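Local coordinates for pirin family protein (Acinetobacter baumannii, PDB 6D0P) that probably acts as a metal-dependent quercetin 2,3-dioxygenase of the bicupin pirin family, with one metal ion bound per subunit, at residues K5-A10 and D219-E224; P65-E70 and M275-D280; N257-G262 and V267-A272. All coordinates share one frame; numbering follows the deposited sequence. Where two conformers were deposited one is given.

How the interactions relate
Strand 7-12, near the N terminus, joins the C-terminal cupin: interaction 1 closes a long loop at strand 221-224. The intervening chain builds much of the C-terminal cupin as well as the N-terminal one, whose residues 65-70 interaction 2 later ties to helix 271-282. The loops of interactions 1 and 2 cross, while the centres of the two contacts lie about 36 Å apart, on opposite sides of the chain's centre. Interaction 3 is a short-range hairpin contact that opens after interaction 1 has closed and falls within the span of interaction 2. Interactions 2 and 3 share helix 271-282 and touch through Arg67 and Val267, so the C-terminal hairpin and helix are laid against the metal-binding N-terminal cupin.

Interaction 1 (K5-A10 and D219-E224); sequences KKFLGA and DTNRLE
Phe7 and Asn221 form the centre of this contact, where the carboxamide of Asn221 is stacked on one face of the phenyl ring. The amide and ring planes are 25° apart, and the amide lies above the CD2-CE2 side of the ring. Phe7 CD2 lies 3.3 Å from Asn221 OD1, and Phe7 CE2 is 3.6 Å from Asn221 ND2. The CB of Asn221 adds a CH-pi contact, 3.9 Å from the centroid of the Phe7 ring and almost along its normal. With CG anti to the backbone N (chi1 172°), the ring of Phe7 leans forward along its own strand, so that the backbone N of Gly9 lies over the opposite face. Asn221 and Gly9 thus sandwich the ring.

The two strands belong to different sheets of the C-terminal cupin beta-sandwich. Strand 7-12 is the outermost strand beside 227-231, whereas 221-224 is an outermost strand of the other sheet, paired with 214-217; their short axes run 30° from parallel with a closest approach of 9.4 Å. Each segment carries a classic beta bulge against its sheet neighbour, Leu8 and Gly9 opposite Ile230, and Thr220 and Asn221 opposite Val217.

The apolar part of the contact is made by one methyl group. Leu223 CD2 lies 3.9 Å from Phe7 CE1, meeting the ring obliquely, and 3.9 Å from Ala10 CB. Ala229 of strand 227-231 also touches both Phe7 and Leu223, and the Leu223 side chain rests against Val210 and Val217 as well.

Polar bonds do not cross between the segments. On the outward side of 221-224, Arg222 NE makes a salt bridge of 2.8 Å with Glu224 OE2, the donor meeting that oxygen nearly end-on.

Interaction 2 (P65-E70 and M275-D280); sequences PHRGFE and MEAIND. With MN (manganese (II) ion), chain G.
Arg67 reaches out from the metal-binding N-terminal cupin to Asp280 on the C-terminal helix 271-282, so the contact is a salt bridge between the two halves of a bicupin. The preceding residue, His66, binds manganese through NE2 at 2.2 Å, together with His64, His108, Glu110 and water. Arg67 therefore follows a metal ligand directly in sequence, although its side chain leads to the helix.

The CB of Arg67 points toward the helix. The next carbon, CG, packs 3.9 Å from the SE of selenomethionine Met268, and CD runs past Ala277, whose CB is 4.1 Å away. A bend at chi3 (-73°) then turns the guanidinium, and its NE donates to the backbone O of Ala104, which fixes the group from the cupin side. At the tip, NH1 passes 3.4 Å from Ala277 CA. The guanidinium grips Asp280 end-on, with both terminal nitrogens directed at a single oxygen. This oxygen lies in the guanidinium plane, but the carboxylate is turned 75° from that plane. Arg67 NH1 and NH2 each donate over 2.9 Å to Asp280 OD2 from its anti side, both tilted out of the carboxylate plane.

Interaction 3 (N257-G262 and V267-A272); sequences NEPIEG and VMNTKA
Val267 lies across from Gly262 in a non-hydrogen-bonded antiparallel pair, their CA atoms 4.2 Å apart. Its CG1 packs beside Ile260 CG2 at 4.0 Å, the two side chains pointing the same way toward Tyr31 and Asn131. Met268, a selenomethionine, pairs with Glu261 through both backbone bonds: Met268 N donates to Glu261 O over 2.8 Å, and Glu261 N to Met268 O over 2.9 Å. The Met268 side chain starts on the same face as that of Glu261, then bends away to Arg67 and the helix.

These two pairs make a compact beta hairpin, strands 261-263 and 266-268, in the C-terminal cupin region. Just past it, Asn269 ties the incoming loop down. With chi2 at 108° its amide is turned so that ND2 donates to Pro259 O over 2.9 Å, in the carbonyl plane, with an N-H...O angle of 151°. The same nitrogen also donates to a water 3.0 Å away that lies next to Glu258 OE1; the other carboxylate oxygen, Glu258 OE2, is hydrogen-bonded to Ser134 OG. The backbone O of Asn269 comes within 3.3 Å of Pro259 CB.

Thr270 is the N-cap of helix 271-282, its OG1 accepting from Glu273 N. Lys271 begins the helix; in one of the two conformers of Glu261 the OE1 of that residue lies against Lys271 CG, a contact that is therefore doubtful.

Interaction 1 (K5-A10 and D219-E224)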
loop_
_atom_site.group_PDB
_atom_site.type_symbol
_atom_site.label_atom_id
_atom_site.label_comp_id
_atom_site.label_asym_id
_atom_site.label_seq_id
_atom_site.Cartn_x
_atom_site.Cartn_y
_atom_site.Cartn_z
ATOM N N LYS A 5 -3.988 -21.736 -6.411
ATOM C CA LYS A 5 -3.543 -21.317 -5.088
ATOM C C LYS A 5 -4.693 -21.621 -4.117
ATOM O O LYS A 5 -5.877 -21.487 -4.464
ATOM C CB LYS A 5 -3.156 -19.836 -5.050
ATOM C CG LYS A 5 -1.830 -19.490 -5.715
ATOM C CD LYS A 5 -1.473 -18.023 -5.612
ATOM C CE LYS A 5 -0.067 -17.700 -6.064
ATOM N NZ LYS A 5 0.964 -18.375 -5.245
ATOM N N LYS A 6 -4.347 -22.049 -2.914
ATOM C CA LYS A 6 -5.352 -22.377 -1.919
ATOM C C LYS A 6 -5.598 -21.167 -1.006
ATOM O O LYS A 6 -4.674 -20.437 -0.687
ATOM C CB LYS A 6 -4.856 -23.570 -1.095
ATOM C CG LYS A 6 -4.437 -24.788 -1.913
ATOM C CD LYS A 6 -3.809 -25.885 -1.090
ATOM C CE LYS A 6 -3.394 -27.074 -1.931
ATOM N NZ LYS A 6 -2.647 -28.063 -1.123
ATOM N N PHE A 7 -6.841 -20.979 -0.591
ATOM C CA PHE A 7 -7.194 -19.961 0.392
ATOM C C PHE A 7 -6.782 -20.467 1.789
ATOM O O PHE A 7 -7.284 -21.505 2.237
ATOM C CB PHE A 7 -8.700 -19.712 0.340
ATOM C CG PHE A 7 -9.232 -18.820 1.420
ATOM C CD1 PHE A 7 -9.120 -17.449 1.332
ATOM C CD2 PHE A 7 -9.897 -19.356 2.506
ATOM C CE1 PHE A 7 -9.626 -16.633 2.333
ATOM C CE2 PHE A 7 -10.416 -18.540 3.496
ATOM C CZ PHE A 7 -10.249 -17.184 3.424
ATOM N N LEU A 8 -5.911 -19.762 2.490
ATOM C CA LEU A 8 -5.436 -20.225 3.823
ATOM C C LEU A 8 -6.186 -19.561 4.981
ATOM O O LEU A 8 -6.415 -20.197 6.049
ATOM C CB LEU A 8 -3.936 -19.938 3.917
ATOM C CG LEU A 8 -3.094 -20.656 2.868
ATOM C CD1 LEU A 8 -1.609 -20.337 3.036
ATOM C CD2 LEU A 8 -3.346 -22.153 2.941
ATOM N N GLY A 9 -6.573 -18.313 4.813
ATOM C CA GLY A 9 -7.281 -17.602 5.871
ATOM C C GLY A 9 -7.491 -16.140 5.541
ATOM O O GLY A 9 -6.950 -15.636 4.537
ATOM N N ALA A 10 -8.237 -15.448 6.404
ATOM C CA ALA A 10 -8.496 -14.063 6.156
ATOM C C ALA A 10 -8.704 -13.326 7.475
ATOM O O ALA A 10 -9.152 -13.924 8.484
ATOM C CB ALA A 10 -9.703 -13.905 5.256
ATOM N N ASP A 219 -14.352 -19.863 -5.927
ATOM C CA ASP A 219 -15.731 -20.377 -5.878
ATOM C C ASP A 219 -16.203 -20.794 -4.481
ATOM O O ASP A 219 -17.368 -21.126 -4.361
ATOM C CB ASP A 219 -15.920 -21.611 -6.772
ATOM C CG ASP A 219 -15.572 -21.371 -8.226
ATOM O OD1 ASP A 219 -15.994 -20.324 -8.777
ATOM O OD2 ASP A 219 -14.882 -22.229 -8.792
ATOM N N THR A 220 -15.386 -20.787 -3.440
ATOM C CA THR A 220 -15.865 -21.305 -2.158
ATOM C C THR A 220 -15.621 -20.360 -0.972
ATOM O O THR A 220 -16.150 -20.645 0.086
ATOM C CB THR A 220 -15.207 -22.659 -1.842
ATOM O OG1 THR A 220 -13.797 -22.436 -1.848
ATOM C CG2 THR A 220 -15.561 -23.747 -2.838
ATOM N N ASN A 221 -14.836 -19.291 -1.073
ATOM C CA ASN A 221 -14.627 -18.463 0.135
ATOM C C ASN A 221 -14.994 -17.006 -0.141
ATOM O O ASN A 221 -14.338 -16.310 -0.909
ATOM C CB ASN A 221 -13.201 -18.586 0.673
ATOM C CG ASN A 221 -12.958 -19.920 1.352
ATOM O OD1 ASN A 221 -12.312 -20.776 0.767
ATOM N ND2 ASN A 221 -13.472 -20.102 2.569
ATOM N N ARG A 222 -16.023 -16.539 0.543
ATOM C CA ARG A 222 -16.472 -15.185 0.350
ATOM C C ARG A 222 -15.736 -14.234 1.294
ATOM O O ARG A 222 -15.537 -14.534 2.463
ATOM C CB ARG A 222 -17.979 -15.124 0.573
ATOM C CG ARG A 222 -18.562 -13.736 0.385
ATOM C CD ARG A 222 -20.062 -13.845 0.285
ATOM N NE ARG A 222 -20.673 -12.533 0.349
ATOM C CZ ARG A 222 -21.865 -12.261 -0.123
ATOM N NH1 ARG A 222 -22.561 -13.222 -0.713
ATOM N NH2 ARG A 222 -22.355 -11.043 -0.001
ATOM N N LEU A 223 -15.347 -13.084 0.761
ATOM C CA LEU A 223 -14.636 -12.048 1.502
ATOM C C LEU A 223 -15.452 -10.755 1.458
ATOM O O LEU A 223 -15.937 -10.383 0.394
ATOM C CB LEU A 223 -13.280 -11.778 0.863
ATOM C CG LEU A 223 -12.332 -12.959 0.702
ATOM C CD1 LEU A 223 -11.078 -12.491 -0.005
ATOM C CD2 LEU A 223 -11.991 -13.580 2.056
ATOM N N GLU A 224 -15.557 -10.075 2.600
ATOM C CA GLU A 224 -16.245 -8.787 2.701
ATOM C C GLU A 224 -15.214 -7.650 2.793
ATOM O O GLU A 224 -14.001 -7.885 2.771
ATOM C CB GLU A 224 -17.131 -8.783 3.949
ATOM C CG GLU A 224 -18.057 -9.991 4.028
ATOM C CD GLU A 224 -19.216 -9.928 3.042
ATOM O OE1 GLU A 224 -19.874 -8.846 2.971
ATOM O OE2 GLU A 224 -19.477 -10.959 2.361
#

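Interaction 2 (P65-E70 and M275-D280)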
loop_
_atom_site.group_PDB
_atom_site.type_symbol
_atom_site.label_atom_id
_atom_site.label_comp_id
_atom_site.label_asym_id
_atom_site.label_seq_id
_atom_site.Cartn_x
_atom_site.Cartn_y
_atom_site.Cartn_z
ATOM N N PRO A 65 10.080 10.210 10.736
ATOM C CA PRO A 65 11.072 9.538 9.943
ATOM C C PRO A 65 10.656 8.158 9.427
ATOM O O PRO A 65 9.713 7.544 9.953
ATOM C CB PRO A 65 12.239 9.367 10.924
ATOM C CG PRO A 65 11.555 9.145 12.239
ATOM C CD PRO A 65 10.340 10.041 12.169
ATOM N N HIS A 66 11.379 7.708 8.403
ATOM C CA HIS A 66 11.292 6.338 7.896
ATOM C C HIS A 66 12.688 5.896 7.477
ATOM O O HIS A 66 13.475 6.721 6.953
ATOM C CB HIS A 66 10.373 6.188 6.669
ATOM C CG HIS A 66 8.940 6.518 6.890
ATOM N ND1 HIS A 66 8.140 5.763 7.731
ATOM C CD2 HIS A 66 8.142 7.454 6.325
ATOM C CE1 HIS A 66 6.908 6.263 7.711
ATOM N NE2 HIS A 66 6.879 7.288 6.833
ATOM N N ARG A 67 12.996 4.615 7.685
ATOM C CA ARG A 67 14.221 4.065 7.167
ATOM C C ARG A 67 14.015 2.579 6.888
ATOM O O ARG A 67 13.399 1.875 7.707
ATOM C CB ARG A 67 15.388 4.253 8.145
ATOM C CG ARG A 67 16.656 3.492 7.758
ATOM C CD ARG A 67 17.811 3.648 8.745
ATOM N NE ARG A 67 18.421 4.973 8.661
ATOM C CZ ARG A 67 19.443 5.377 9.409
ATOM N NH1 ARG A 67 19.935 4.582 10.356
ATOM N NH2 ARG A 67 19.976 6.569 9.197
ATOM N N GLY A 68 14.534 2.129 5.737
ATOM C CA GLY A 68 14.634 0.708 5.435
ATOM C C GLY A 68 13.580 0.121 4.507
ATOM O O GLY A 68 13.678 -1.064 4.165
ATOM N N PHE A 69 12.600 0.887 4.090
ATOM C CA PHE A 69 11.522 0.316 3.305
ATOM C C PHE A 69 10.903 1.405 2.436
ATOM O O PHE A 69 11.441 2.529 2.338
ATOM C CB PHE A 69 10.508 -0.353 4.248
ATOM C CG PHE A 69 9.895 0.600 5.226
ATOM C CD1 PHE A 69 10.563 0.953 6.385
ATOM C CD2 PHE A 69 8.653 1.149 4.984
ATOM C CE1 PHE A 69 9.995 1.840 7.285
ATOM C CE2 PHE A 69 8.090 2.041 5.886
ATOM C CZ PHE A 69 8.765 2.390 7.023
ATOM N N GLU A 70 9.811 1.050 1.766
ATOM C CA GLU A 70 9.118 1.964 0.878
ATOM C C GLU A 70 7.684 2.176 1.355
ATOM O O GLU A 70 7.094 1.265 1.941
ATOM C CB GLU A 70 9.065 1.408 -0.541
ATOM C CG GLU A 70 10.398 0.932 -1.057
ATOM C CD GLU A 70 10.403 0.614 -2.542
ATOM O OE1 GLU A 70 9.770 -0.398 -2.939
ATOM O OE2 GLU A 70 10.994 1.405 -3.297
HETATM N N MSE A 275 18.966 -0.056 16.498
HETATM C CA MSE A 275 19.630 0.805 17.495
HETATM C C MSE A 275 20.294 1.983 16.770
HETATM O O MSE A 275 20.231 3.112 17.232
HETATM C CB MSE A 275 20.662 0.025 18.311
HETATM C CG MSE A 275 20.045 -1.079 19.170
HETATM SE SE MSE A 275 19.087 -0.230 20.681
HETATM C CE MSE A 275 20.589 -0.173 21.973
ATOM N N GLU A 276 20.919 1.716 15.626
ATOM C CA GLU A 276 21.580 2.778 14.830
ATOM C C GLU A 276 20.529 3.772 14.303
ATOM O O GLU A 276 20.752 4.981 14.321
ATOM C CB GLU A 276 22.371 2.178 13.666
ATOM C CG GLU A 276 23.585 1.380 14.109
ATOM C CD GLU A 276 24.364 0.722 12.976
ATOM O OE1 GLU A 276 25.617 0.847 12.982
ATOM O OE2 GLU A 276 23.725 0.069 12.090
ATOM N N ALA A 277 19.386 3.271 13.840
ATOM C CA ALA A 277 18.311 4.147 13.348
ATOM C C ALA A 277 17.800 5.054 14.476
ATOM O O ALA A 277 17.622 6.239 14.285
ATOM C CB ALA A 277 17.182 3.329 12.773
ATOM N N ILE A 278 17.523 4.464 15.630
ATOM C CA ILE A 278 17.069 5.206 16.804
ATOM C C ILE A 278 18.080 6.297 17.157
ATOM O O ILE A 278 17.696 7.457 17.391
ATOM C CB ILE A 278 16.869 4.252 17.998
ATOM C CG1 ILE A 278 15.660 3.349 17.779
ATOM C CG2 ILE A 278 16.769 5.029 19.304
ATOM C CD1 ILE A 278 15.550 2.233 18.790
ATOM N N ASN A 279 19.354 5.926 17.210
ATOM C CA ASN A 279 20.422 6.873 17.587
ATOM C C ASN A 279 20.525 8.004 16.550
ATOM O O ASN A 279 20.616 9.172 16.935
ATOM C CB ASN A 279 21.745 6.150 17.842
ATOM C CG ASN A 279 21.690 5.329 19.113
ATOM O OD1 ASN A 279 20.808 5.532 19.942
ATOM N ND2 ASN A 279 22.623 4.404 19.280
ATOM N N ASP A 280 20.515 7.660 15.270
ATOM C CA ASP A 280 20.591 8.646 14.185
ATOM C C ASP A 280 19.424 9.637 14.294
ATOM O O ASP A 280 19.618 10.865 14.214
ATOM C CB ASP A 280 20.572 7.968 12.812
ATOM C CG ASP A 280 21.857 7.239 12.443
ATOM O OD1 ASP A 280 22.867 7.427 13.162
ATOM O OD2 ASP A 280 21.839 6.465 11.445
HETATM MN MN MN G . 5.276 8.677 6.305
HETATM O O HOH W 1 4.734 7.674 4.120
HETATM O O HOH W 2 3.782 7.161 6.952
#

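Interaction 3 (N257-G262 and V267-A272)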
loop_
_atom_site.group_PDB
_atom_site.type_symbol
_atom_site.label_atom_id
_atom_site.label_comp_id
_atom_site.label_asym_id
_atom_site.label_seq_id
_atom_site.Cartn_x
_atom_site.Cartn_y
_atom_site.Cartn_z
ATOM N N ASN A 257 12.800 -13.607 2.394
ATOM C CA ASN A 257 13.490 -14.642 3.165
ATOM C C ASN A 257 14.704 -14.034 3.874
ATOM O O ASN A 257 15.815 -14.585 3.835
ATOM C CB ASN A 257 13.879 -15.832 2.293
ATOM C CG ASN A 257 12.688 -16.684 1.925
ATOM O OD1 ASN A 257 11.926 -17.100 2.796
ATOM N ND2 ASN A 257 12.548 -16.991 0.648
ATOM N N GLU A 258 14.453 -12.907 4.524
ATOM C CA GLU A 258 15.464 -12.193 5.303
ATOM C C GLU A 258 14.800 -11.785 6.619
ATOM O O GLU A 258 13.578 -11.608 6.674
ATOM C CB GLU A 258 15.990 -10.974 4.530
ATOM C CG GLU A 258 16.936 -11.347 3.406
ATOM C CD GLU A 258 17.453 -10.168 2.600
ATOM O OE1 GLU A 258 16.691 -9.218 2.400
ATOM O OE2 GLU A 258 18.646 -10.183 2.242
ATOM N N PRO A 259 15.585 -11.633 7.675
ATOM C CA PRO A 259 15.006 -11.258 8.960
ATOM C C PRO A 259 14.296 -9.893 8.944
ATOM O O PRO A 259 14.674 -9.007 8.193
ATOM C CB PRO A 259 16.191 -11.180 9.939
ATOM C CG PRO A 259 17.330 -11.852 9.224
ATOM C CD PRO A 259 17.045 -11.650 7.752
ATOM N N ILE A 260 13.279 -9.753 9.781
ATOM C CA ILE A 260 12.582 -8.493 9.918
ATOM C C ILE A 260 12.727 -8.002 11.363
ATOM O O ILE A 260 12.335 -8.681 12.291
ATOM C CB ILE A 260 11.093 -8.612 9.580
ATOM C CG1 ILE A 260 10.861 -9.121 8.158
ATOM C CG2 ILE A 260 10.400 -7.286 9.828
ATOM C CD1 ILE A 260 9.452 -9.575 7.907
ATOM N N GLU A 261 13.316 -6.828 11.528
ATOM C CA GLU A 261 13.407 -6.200 12.837
ATOM C C GLU A 261 12.819 -4.794 12.684
ATOM O O GLU A 261 13.422 -3.924 12.015
ATOM C CB GLU A 261 14.848 -6.185 13.348
ATOM C CG GLU A 261 15.499 -7.559 13.401
ATOM C CD GLU A 261 15.126 -8.425 14.593
ATOM O OE1 GLU A 261 14.754 -7.860 15.639
ATOM O OE2 GLU A 261 15.226 -9.668 14.474
ATOM N N GLY A 262 11.628 -4.593 13.247
ATOM C CA GLY A 262 10.941 -3.324 13.119
ATOM C C GLY A 262 10.753 -2.620 14.443
ATOM O O GLY A 262 10.698 -3.237 15.496
ATOM N N VAL A 267 12.236 -0.189 9.695
ATOM C CA VAL A 267 12.178 -1.627 9.489
ATOM C C VAL A 267 13.511 -2.040 8.868
ATOM O O VAL A 267 13.806 -1.659 7.713
ATOM C CB VAL A 267 11.002 -2.074 8.603
ATOM C CG1 VAL A 267 11.043 -3.583 8.410
ATOM C CG2 VAL A 267 9.657 -1.647 9.169
HETATM N N MSE A 268 14.314 -2.762 9.646
HETATM C CA MSE A 268 15.630 -3.187 9.217
HETATM C C MSE A 268 15.716 -4.692 9.320
HETATM O O MSE A 268 14.670 -5.374 9.425
HETATM C CB MSE A 268 16.674 -2.456 10.087
HETATM C CG MSE A 268 16.605 -0.917 9.923
HETATM SE SE MSE A 268 17.168 -0.375 8.115
HETATM C CE MSE A 268 19.062 -0.961 8.132
ATOM N N ASN A 269 16.934 -5.237 9.260
ATOM C CA ASN A 269 17.115 -6.690 9.323
ATOM C C ASN A 269 17.565 -7.127 10.722
ATOM O O ASN A 269 17.326 -8.303 11.098
ATOM C CB ASN A 269 18.114 -7.199 8.277
ATOM C CG ASN A 269 17.639 -6.974 6.860
ATOM O OD1 ASN A 269 18.185 -6.119 6.169
ATOM N ND2 ASN A 269 16.597 -7.683 6.437
ATOM N N THR A 270 18.219 -6.237 11.476
ATOM C CA THR A 270 18.772 -6.615 12.784
ATOM C C THR A 270 18.434 -5.583 13.870
ATOM O O THR A 270 18.175 -4.398 13.577
ATOM C CB THR A 270 20.303 -6.724 12.712
ATOM O OG1 THR A 270 20.836 -5.402 12.577
ATOM C CG2 THR A 270 20.778 -7.612 11.582
ATOM N N LYS A 271 18.504 -6.033 15.126
ATOM C CA LYS A 271 18.288 -5.146 16.274
ATOM C C LYS A 271 19.409 -4.086 16.314
ATOM O O LYS A 271 19.156 -2.922 16.652
ATOM C CB LYS A 271 18.170 -5.947 17.576
ATOM C CG LYS A 271 16.917 -6.813 17.676
ATOM C CD LYS A 271 16.682 -7.448 19.039
ATOM C CE LYS A 271 15.388 -8.234 19.078
ATOM N NZ LYS A 271 14.920 -8.422 20.473
ATOM N N ALA A 272 20.637 -4.462 15.955
ATOM C CA ALA A 272 21.745 -3.486 15.932
ATOM C C ALA A 272 21.432 -2.353 14.940
ATOM O O ALA A 272 21.699 -1.186 15.221
ATOM C CB ALA A 272 23.039 -4.180 15.575
HETATM O O HOH W 3 14.971 -7.589 3.901
HETATM O O HOH W 4 13.465 -6.219 7.057
#